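Local coordinates for GphF Dehydratase 1 (Archangium violaceum, PDB 6MBF), which probably removes water from a growing polyketide in the gephyronic acid polyketide synthase and probably also shifts the resulting double bond, at residues 24-29 / 63-68; 52-57 / 83-88; 56-61 / 102-107. All coordinates share one frame; numbering follows the deposited sequence.

Contact 1: 24-29 / 63-68; sequences RCFTGT and SRLLPG
The F26 ring meets L65 with its edge. L65 CG lies near the plane of the ring, 3.7 Å from F26 CE2. Of the two methyl groups, L65 CD1 stays close to that plane, 3.8 Å from F26 CE2. L65 CD2 leans off the plane and reaches F26 CZ at 3.8 Å. R64 approaches obliquely from the other side of the ring plane, and its CB is 4.1 Å from F26 CZ. The extended R64 chain then passes F26 CE1, with its CD at 4.2 Å. The guanidinium plane of R64 is turned 79° from the ring, so the two flat groups do not stack. The charged end is held elsewhere, with NH1 of R64 in a salt bridge to E197 and a hydrogen bond to the carbonyl of A60.

The contact joins strand 23-30 to the C-terminal end of helix 52-65. This is the helix-on-sheet layer of a hotdog fold, near the edge of the sheet. F26 pairs through its backbone with L97 of the neighbouring strand 93-100. L66 is the first residue to leave helical geometry, so L65 packs at the very end of the helix.

R24 comes two residues before F26, on the same side of the strand. Its CB rests 3.9 Å from L65 CD1, and CD2 of the leucine is as near. The R24 and L65 side chains run alongside each other, pointing opposite ways. The R24 chain bends at its second torsion (chi2 -76°), and only CB and CG lie against the leucine. No hydrogen bond crosses between the segments. The side chain of L65 also touches R15 of strand 14-15 and S99 of strand 93-100.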
loop_
_atom_site.group_PDB
_atom_site.type_symbol
_atom_site.label_atom_id
_atom_site.label_comp_id
_atom_site.label_asym_id
_atom_site.label_seq_id
_atom_site.Cartn_x
_atom_site.Cartn_y
_atom_site.Cartn_z
ATOM N N ARG A 24 20.484 3.275 -10.190
ATOM C CA ARG A 24 19.322 3.831 -10.863
ATOM C C ARG A 24 18.564 4.744 -9.914
ATOM O O ARG A 24 18.575 4.545 -8.696
ATOM C CB ARG A 24 18.391 2.715 -11.343
ATOM C CG ARG A 24 19.105 1.513 -11.948
ATOM C CD ARG A 24 19.608 1.812 -13.343
ATOM N NE ARG A 24 19.761 0.597 -14.144
ATOM C CZ ARG A 24 20.922 -0.004 -14.389
ATOM N NH1 ARG A 24 22.047 0.497 -13.898
ATOM N NH2 ARG A 24 20.959 -1.103 -15.134
ATOM N N CYS A 25 17.868 5.729 -10.479
ATOM C CA CYS A 25 17.191 6.702 -9.634
ATOM C C CYS A 25 15.980 7.287 -10.345
ATOM O O CYS A 25 16.047 7.643 -11.526
ATOM C CB CYS A 25 18.147 7.820 -9.212
ATOM S SG CYS A 25 17.418 9.044 -8.073
ATOM N N PHE A 26 14.872 7.374 -9.608
ATOM C CA PHE A 26 13.687 8.106 -10.026
ATOM C C PHE A 26 13.470 9.263 -9.058
ATOM O O PHE A 26 13.760 9.150 -7.862
ATOM C CB PHE A 26 12.418 7.221 -10.032
ATOM C CG PHE A 26 12.485 6.032 -10.963
ATOM C CD1 PHE A 26 11.951 6.101 -12.243
ATOM C CD2 PHE A 26 13.048 4.837 -10.541
ATOM C CE1 PHE A 26 12.005 5.001 -13.094
ATOM C CE2 PHE A 26 13.108 3.735 -11.388
ATOM C CZ PHE A 26 12.579 3.821 -12.664
ATOM N N THR A 27 12.945 10.371 -9.564
ATOM C CA THR A 27 12.597 11.455 -8.656
ATOM C C THR A 27 11.368 12.189 -9.165
ATOM O O THR A 27 11.115 12.273 -10.371
ATOM C CB THR A 27 13.761 12.435 -8.465
ATOM O OG1 THR A 27 13.467 13.311 -7.370
ATOM C CG2 THR A 27 13.969 13.260 -9.723
ATOM N N GLY A 28 10.600 12.724 -8.221
ATOM C CA GLY A 28 9.434 13.507 -8.565
ATOM C C GLY A 28 9.060 14.368 -7.382
ATOM O O GLY A 28 9.749 14.393 -6.360
ATOM N N THR A 29 7.953 15.084 -7.544
ATOM C CA THR A 29 7.386 15.918 -6.501
ATOM C C THR A 29 5.940 15.510 -6.277
ATOM O O THR A 29 5.194 15.297 -7.236
ATOM C CB THR A 29 7.463 17.402 -6.881
ATOM O OG1 THR A 29 8.837 17.793 -7.005
ATOM C CG2 THR A 29 6.789 18.260 -5.833
ATOM N N SER A 63 8.813 -2.709 -12.687
ATOM C CA SER A 63 8.346 -2.800 -14.064
ATOM C C SER A 63 9.281 -2.067 -15.015
ATOM O O SER A 63 9.539 -2.537 -16.130
ATOM C CB SER A 63 6.932 -2.240 -14.178
ATOM O OG SER A 63 6.447 -2.377 -15.506
ATOM N N ARG A 64 9.804 -0.921 -14.591
ATOM C CA ARG A 64 10.590 -0.074 -15.479
ATOM C C ARG A 64 12.070 -0.427 -15.493
ATOM O O ARG A 64 12.736 -0.203 -16.510
ATOM C CB ARG A 64 10.407 1.396 -15.092
ATOM C CG ARG A 64 8.998 1.894 -15.350
ATOM C CD ARG A 64 8.592 3.045 -14.418
ATOM N NE ARG A 64 7.294 3.597 -14.796
ATOM C CZ ARG A 64 6.126 3.017 -14.535
ATOM N NH1 ARG A 64 6.078 1.860 -13.886
ATOM N NH2 ARG A 64 4.997 3.595 -14.929
ATOM N N LEU A 65 12.604 -0.976 -14.403
ATOM C CA LEU A 65 14.033 -1.269 -14.328
ATOM C C LEU A 65 14.375 -2.708 -14.665
ATOM O O LEU A 65 15.467 -2.970 -15.181
ATOM C CB LEU A 65 14.570 -0.972 -12.925
ATOM C CG LEU A 65 14.581 0.482 -12.470
ATOM C CD1 LEU A 65 15.151 0.590 -11.065
ATOM C CD2 LEU A 65 15.376 1.332 -13.447
ATOM N N LEU A 66 13.491 -3.641 -14.360
ATOM C CA LEU A 66 13.886 -5.037 -14.458
ATOM C C LEU A 66 13.378 -5.653 -15.749
ATOM O O LEU A 66 12.265 -5.342 -16.195
ATOM C CB LEU A 66 13.348 -5.835 -13.273
ATOM C CG LEU A 66 13.896 -5.386 -11.918
ATOM C CD1 LEU A 66 13.263 -6.178 -10.799
ATOM C CD2 LEU A 66 15.413 -5.519 -11.871
ATOM N N PRO A 67 14.169 -6.531 -16.356
ATOM C CA PRO A 67 13.788 -7.102 -17.648
ATOM C C PRO A 67 12.695 -8.150 -17.517
ATOM O O PRO A 67 12.507 -8.782 -16.471
ATOM C CB PRO A 67 15.085 -7.751 -18.135
ATOM C CG PRO A 67 15.744 -8.193 -16.865
ATOM C CD PRO A 67 15.445 -7.092 -15.865
ATOM N N GLY A 68 11.989 -8.336 -18.616
ATOM C CA GLY A 68 11.026 -9.414 -18.719
ATOM C C GLY A 68 9.926 -9.061 -19.695
ATOM O O GLY A 68 9.805 -7.927 -20.156
#

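Contact 2: 52-57 / 83-88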
loop_
_atom_site.group_PDB
_atom_site.type_symbol
_atom_site.label_atom_id
_atom_site.label_comp_id
_atom_site.label_asym_id
_atom_site.label_seq_id
_atom_site.Cartn_x
_atom_site.Cartn_y
_atom_site.Cartn_z
ATOM N N VAL A 52 1.119 1.928 1.457
ATOM C CA VAL A 52 0.910 1.312 0.151
ATOM C C VAL A 52 1.528 2.146 -0.964
ATOM O O VAL A 52 1.845 1.608 -2.028
ATOM C CB VAL A 52 -0.594 1.055 -0.129
ATOM C CG1 VAL A 52 -1.106 -0.120 0.699
ATOM C CG2 VAL A 52 -1.437 2.322 0.101
ATOM N N THR A 53 1.698 3.455 -0.738
ATOM C CA THR A 53 2.417 4.314 -1.669
ATOM C C THR A 53 3.784 3.733 -2.007
ATOM O O THR A 53 4.183 3.697 -3.178
ATOM C CB THR A 53 2.570 5.709 -1.058
ATOM O OG1 THR A 53 1.273 6.222 -0.707
ATOM C CG2 THR A 53 3.265 6.661 -2.032
ATOM N N TYR A 54 4.498 3.248 -0.989
ATOM C CA TYR A 54 5.844 2.716 -1.197
ATOM C C TYR A 54 5.800 1.393 -1.949
ATOM O O TYR A 54 6.673 1.119 -2.781
ATOM C CB TYR A 54 6.547 2.541 0.151
ATOM C CG TYR A 54 6.458 3.775 1.015
ATOM C CD1 TYR A 54 6.786 5.023 0.499
ATOM C CD2 TYR A 54 6.018 3.703 2.334
ATOM C CE1 TYR A 54 6.694 6.169 1.277
ATOM C CE2 TYR A 54 5.920 4.846 3.123
ATOM C CZ TYR A 54 6.261 6.075 2.589
ATOM O OH TYR A 54 6.165 7.214 3.365
ATOM N N LEU A 55 4.802 0.557 -1.667
ATOM C CA LEU A 55 4.680 -0.697 -2.405
ATOM C C LEU A 55 4.430 -0.434 -3.886
ATOM O O LEU A 55 5.022 -1.095 -4.751
ATOM C CB LEU A 55 3.558 -1.545 -1.806
ATOM C CG LEU A 55 3.750 -1.994 -0.353
ATOM C CD1 LEU A 55 2.570 -2.840 0.110
ATOM C CD2 LEU A 55 5.050 -2.778 -0.228
ATOM N N GLU A 56 3.568 0.543 -4.199
ATOM C CA GLU A 56 3.313 0.882 -5.597
ATOM C C GLU A 56 4.572 1.418 -6.272
ATOM O O GLU A 56 4.895 1.031 -7.400
ATOM C CB GLU A 56 2.169 1.898 -5.714
ATOM C CG GLU A 56 2.082 2.583 -7.099
ATOM C CD GLU A 56 1.791 1.626 -8.260
ATOM O OE1 GLU A 56 1.446 0.438 -8.047
ATOM O OE2 GLU A 56 1.906 2.078 -9.416
ATOM N N MET A 57 5.290 2.320 -5.600
ATOM C CA MET A 57 6.524 2.843 -6.177
ATOM C C MET A 57 7.503 1.717 -6.489
ATOM O O MET A 57 8.150 1.718 -7.544
ATOM C CB MET A 57 7.142 3.860 -5.230
ATOM C CG MET A 57 6.321 5.147 -5.126
ATOM S SD MET A 57 6.919 6.263 -3.843
ATOM C CE MET A 57 8.463 6.823 -4.566
ATOM N N SER A 83 10.308 5.389 8.508
ATOM C CA SER A 83 9.856 6.645 9.098
ATOM C C SER A 83 8.646 7.058 8.280
ATOM O O SER A 83 8.704 6.993 7.040
ATOM C CB SER A 83 10.898 7.762 9.072
ATOM O OG SER A 83 11.835 7.618 10.125
ATOM N N PRO A 84 7.563 7.489 8.922
ATOM C CA PRO A 84 6.422 7.990 8.160
ATOM C C PRO A 84 6.799 9.257 7.413
ATOM O O PRO A 84 7.719 9.990 7.799
ATOM C CB PRO A 84 5.366 8.263 9.239
ATOM C CG PRO A 84 6.158 8.546 10.461
ATOM C CD PRO A 84 7.392 7.687 10.372
ATOM N N LEU A 85 6.094 9.497 6.315
ATOM C CA LEU A 85 6.212 10.735 5.563
ATOM C C LEU A 85 5.009 11.599 5.931
ATOM O O LEU A 85 3.867 11.290 5.565
ATOM C CB LEU A 85 6.288 10.469 4.059
ATOM C CG LEU A 85 6.260 11.705 3.148
ATOM C CD1 LEU A 85 7.253 12.747 3.626
ATOM C CD2 LEU A 85 6.551 11.312 1.700
ATOM N N VAL A 86 5.262 12.651 6.688
ATOM C CA VAL A 86 4.221 13.595 7.065
ATOM C C VAL A 86 4.251 14.736 6.067
ATOM O O VAL A 86 5.306 15.342 5.840
ATOM C CB VAL A 86 4.436 14.112 8.496
ATOM C CG1 VAL A 86 3.375 15.137 8.848
ATOM C CG2 VAL A 86 4.448 12.955 9.493
ATOM N N LEU A 87 3.105 15.014 5.455
ATOM C CA LEU A 87 2.940 16.146 4.558
ATOM C C LEU A 87 2.238 17.278 5.294
ATOM O O LEU A 87 1.294 17.044 6.054
ATOM C CB LEU A 87 2.114 15.761 3.327
ATOM C CG LEU A 87 2.691 14.659 2.433
ATOM C CD1 LEU A 87 1.650 14.285 1.382
ATOM C CD2 LEU A 87 4.017 15.090 1.784
ATOM N N ARG A 88 2.691 18.506 5.066
ATOM C CA ARG A 88 1.881 19.665 5.423
ATOM C C ARG A 88 1.008 20.023 4.227
ATOM O O ARG A 88 1.499 20.097 3.096
ATOM C CB ARG A 88 2.746 20.861 5.823
ATOM C CG ARG A 88 3.888 20.534 6.751
ATOM C CD ARG A 88 3.451 19.943 8.083
ATOM N NE ARG A 88 4.625 19.695 8.929
ATOM C CZ ARG A 88 4.606 18.980 10.051
ATOM N NH1 ARG A 88 3.477 18.436 10.479
ATOM N NH2 ARG A 88 5.726 18.799 10.743
HETATM O O HOH W 1 4.494 7.157 5.403
#
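Y54 reaches from helix 52-65 toward L85 with its hydroxyl end leading. Its OH stops 3.3 Å from L85 CB. The angle Y54 CZ - Y54 OH - L85 CB is about 157°, so the phenol points almost straight at this carbon. The two side chains nevertheless cross at a slant. L85 meets the phenol with the base of its side chain. Its CG stands opposite its own backbone N (chi1 174°). CB is the closest atom, and the methyl groups lie farther off.

A water sits to one side of the phenol. It is 2.6 Å from Y54 OH, at about 118° to the CZ-OH bond. The same water accepts the backbone N-H of L85 at 3.0 Å. The direct distance from Y54 OH to L85 N is 3.7 Å, and the water spans it. The carbonyl O of S83 is farther from Y54 OH, at 4.5 Å, and is hydrogen-bonded to H123 ND1. H123 also touches the side chains of both Y54 and L85.

The contact is buried. It links the first turns of the central helix of a hotdog fold to the segment that leads into the short strand 86-87. A bound magnesium ion lies about 7 Å from the Y54 side chain.

No direct hydrogen bond joins the two segments. The polar link depends on the water, which gives the buried amide of L85 an acceptor and the buried phenol a partner. The geometry therefore implies two different meetings at one hydroxyl: a hydrogen bond with the water and a close van der Waals touch with L85 CB.

Contact 3: 56-61 / 102-107; sequences EMALAA and ERFEIH
This is a buried, wholly apolar contact between a helix and a strand. It joins the middle of helix 52-65 to strand 103-109 in the first hotdog region of the chain. Two neighbouring helix residues, M57 and A58, meet two strand residues, I106 and F104. The strand residues are two apart, so both reach the helix from one side of the sheet.

A58 sits over one face of the F104 ring. Its CB is 3.8 Å from the ring centroid and 24° off the ring normal, a CH-pi contact. The methyl lies toward the rim, nearest to F104 CZ at 3.5 Å. F104 places its CG between the backbone N and the carbonyl carbon (chi1 75°), the crowded position. With chi2 near 90°, this puts a face of the ring toward A58. The small alanine is consistent with the close approach here: the CA atoms of A58 and F104 are 7.4 Å apart.

I106 reaches across the M57 chain. I106 CD1 is 3.7 Å from M57 CB and 4.0 Å from M57 SD. The methionine chain runs out straight and then bends at its last torsion (chi3 71°). The bend brings M57 CE to 3.9 Å from I106 CG2. M57 thus touches I106 at both CB and CE.

Other strands complete the surroundings. I106 and A61 both touch L97, M57 touches L95 and L97, and F104 touches V76 and I128. A long central helix wrapped by a curved antiparallel sheet is the mark of the hotdog fold, and this contact is part of that interface.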
loop_
_atom_site.group_PDB
_atom_site.type_symbol
_atom_site.label_atom_id
_atom_site.label_comp_id
_atom_site.label_asym_id
_atom_site.label_seq_id
_atom_site.Cartn_x
_atom_site.Cartn_y
_atom_site.Cartn_z
ATOM N N GLU A 56 3.568 0.543 -4.199
ATOM C CA GLU A 56 3.313 0.882 -5.597
ATOM C C GLU A 56 4.572 1.418 -6.272
ATOM O O GLU A 56 4.895 1.031 -7.400
ATOM C CB GLU A 56 2.169 1.898 -5.714
ATOM C CG GLU A 56 2.082 2.583 -7.099
ATOM C CD GLU A 56 1.791 1.626 -8.260
ATOM O OE1 GLU A 56 1.446 0.438 -8.047
ATOM O OE2 GLU A 56 1.906 2.078 -9.416
ATOM N N MET A 57 5.290 2.320 -5.600
ATOM C CA MET A 57 6.524 2.843 -6.177
ATOM C C MET A 57 7.503 1.717 -6.489
ATOM O O MET A 57 8.150 1.718 -7.544
ATOM C CB MET A 57 7.142 3.860 -5.230
ATOM C CG MET A 57 6.321 5.147 -5.126
ATOM S SD MET A 57 6.919 6.263 -3.843
ATOM C CE MET A 57 8.463 6.823 -4.566
ATOM N N ALA A 58 7.599 0.729 -5.597
ATOM C CA ALA A 58 8.514 -0.389 -5.816
ATOM C C ALA A 58 8.052 -1.277 -6.968
ATOM O O ALA A 58 8.873 -1.709 -7.787
ATOM C CB ALA A 58 8.667 -1.201 -4.533
ATOM N N LEU A 59 6.750 -1.569 -7.048
ATOM C CA LEU A 59 6.243 -2.339 -8.183
ATOM C C LEU A 59 6.481 -1.603 -9.490
ATOM O O LEU A 59 6.868 -2.210 -10.499
ATOM C CB LEU A 59 4.748 -2.618 -8.010
ATOM C CG LEU A 59 4.336 -3.545 -6.876
ATOM C CD1 LEU A 59 2.865 -3.326 -6.583
ATOM C CD2 LEU A 59 4.618 -5.015 -7.246
ATOM N N ALA A 60 6.261 -0.288 -9.484
ATOM C CA ALA A 60 6.465 0.521 -10.676
ATOM C C ALA A 60 7.937 0.553 -11.061
ATOM O O ALA A 60 8.271 0.481 -12.249
ATOM C CB ALA A 60 5.918 1.932 -10.442
ATOM N N ALA A 61 8.826 0.634 -10.067
ATOM C CA ALA A 61 10.257 0.567 -10.346
ATOM C C ALA A 61 10.642 -0.797 -10.895
ATOM O O ALA A 61 11.448 -0.892 -11.826
ATOM C CB ALA A 61 11.064 0.878 -9.085
ATOM N N GLU A 102 19.194 -5.517 -6.877
ATOM C CA GLU A 102 17.773 -5.750 -6.677
ATOM C C GLU A 102 17.195 -4.938 -5.529
ATOM O O GLU A 102 16.017 -5.101 -5.208
ATOM C CB GLU A 102 17.509 -7.243 -6.433
ATOM C CG GLU A 102 17.707 -7.716 -4.988
ATOM C CD GLU A 102 19.160 -7.687 -4.534
ATOM O OE1 GLU A 102 20.043 -7.342 -5.351
ATOM O OE2 GLU A 102 19.418 -8.017 -3.353
ATOM N N ARG A 103 17.974 -4.054 -4.902
ATOM C CA ARG A 103 17.536 -3.369 -3.687
ATOM C C ARG A 103 17.149 -1.918 -3.967
ATOM O O ARG A 103 17.838 -1.211 -4.709
ATOM C CB ARG A 103 18.634 -3.405 -2.623
ATOM C CG ARG A 103 19.304 -4.760 -2.455
ATOM C CD ARG A 103 20.409 -4.687 -1.411
ATOM N NE ARG A 103 20.962 -3.338 -1.315
ATOM C CZ ARG A 103 21.962 -2.881 -2.061
ATOM N NH1 ARG A 103 22.537 -3.667 -2.963
ATOM N NH2 ARG A 103 22.391 -1.638 -1.902
ATOM N N PHE A 104 16.059 -1.467 -3.339
ATOM C CA PHE A 104 15.549 -0.118 -3.529
ATOM C C PHE A 104 15.432 0.586 -2.182
ATOM O O PHE A 104 15.333 -0.044 -1.121
ATOM C CB PHE A 104 14.194 -0.102 -4.256
ATOM C CG PHE A 104 13.035 -0.522 -3.393
ATOM C CD1 PHE A 104 12.316 0.417 -2.662
ATOM C CD2 PHE A 104 12.656 -1.854 -3.319
ATOM C CE1 PHE A 104 11.254 0.030 -1.864
ATOM C CE2 PHE A 104 11.592 -2.246 -2.525
ATOM C CZ PHE A 104 10.895 -1.302 -1.792
ATOM N N GLU A 105 15.469 1.915 -2.247
ATOM C CA GLU A 105 15.214 2.775 -1.102
ATOM C C GLU A 105 14.360 3.951 -1.548
ATOM O O GLU A 105 14.538 4.479 -2.650
ATOM C CB GLU A 105 16.502 3.317 -0.475
ATOM C CG GLU A 105 17.452 2.289 0.081
ATOM C CD GLU A 105 18.644 2.959 0.733
ATOM O OE1 GLU A 105 19.638 3.217 0.029
ATOM O OE2 GLU A 105 18.564 3.264 1.943
ATOM N N ILE A 106 13.445 4.373 -0.681
ATOM C CA ILE A 106 12.578 5.510 -0.945
ATOM C C ILE A 106 12.833 6.563 0.124
ATOM O O ILE A 106 12.760 6.267 1.325
ATOM C CB ILE A 106 11.098 5.090 -0.988
ATOM C CG1 ILE A 106 10.887 4.079 -2.123
ATOM C CG2 ILE A 106 10.192 6.314 -1.138
ATOM C CD1 ILE A 106 9.425 3.599 -2.267
ATOM N N HIS A 107 13.154 7.777 -0.319
ATOM C CA HIS A 107 13.449 8.915 0.542
ATOM C C HIS A 107 12.601 10.108 0.121
ATOM O O HIS A 107 12.129 10.191 -1.017
ATOM C CB HIS A 107 14.923 9.348 0.462
ATOM C CG HIS A 107 15.895 8.402 1.095
ATOM N ND1 HIS A 107 16.253 7.198 0.523
ATOM C CD2 HIS A 107 16.631 8.515 2.226
ATOM C CE1 HIS A 107 17.150 6.600 1.288
ATOM N NE2 HIS A 107 17.398 7.378 2.328
#

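In the fold
All three contacts use helix 52-65. Contact 2 takes its start, contact 3 its middle and contact 1 its end. Contacts 2 and 3 share E56 and M57, and their centres are about 12 Å apart. They touch where Y54 O lies 3.7 Å from I106 CD1. The centres of contacts 1 and 3 are about 8 Å apart, and F26 CE2 meets A61 CB at 4.2 Å. The centres of contacts 1 and 2 are about 17 Å apart, without touching. Along the chain, strand 23-30 precedes the helix; 83-88 and strand 103-109 follow it. Segments before and after the helix pack along it, so it ties them into one hotdog unit of the dehydratase.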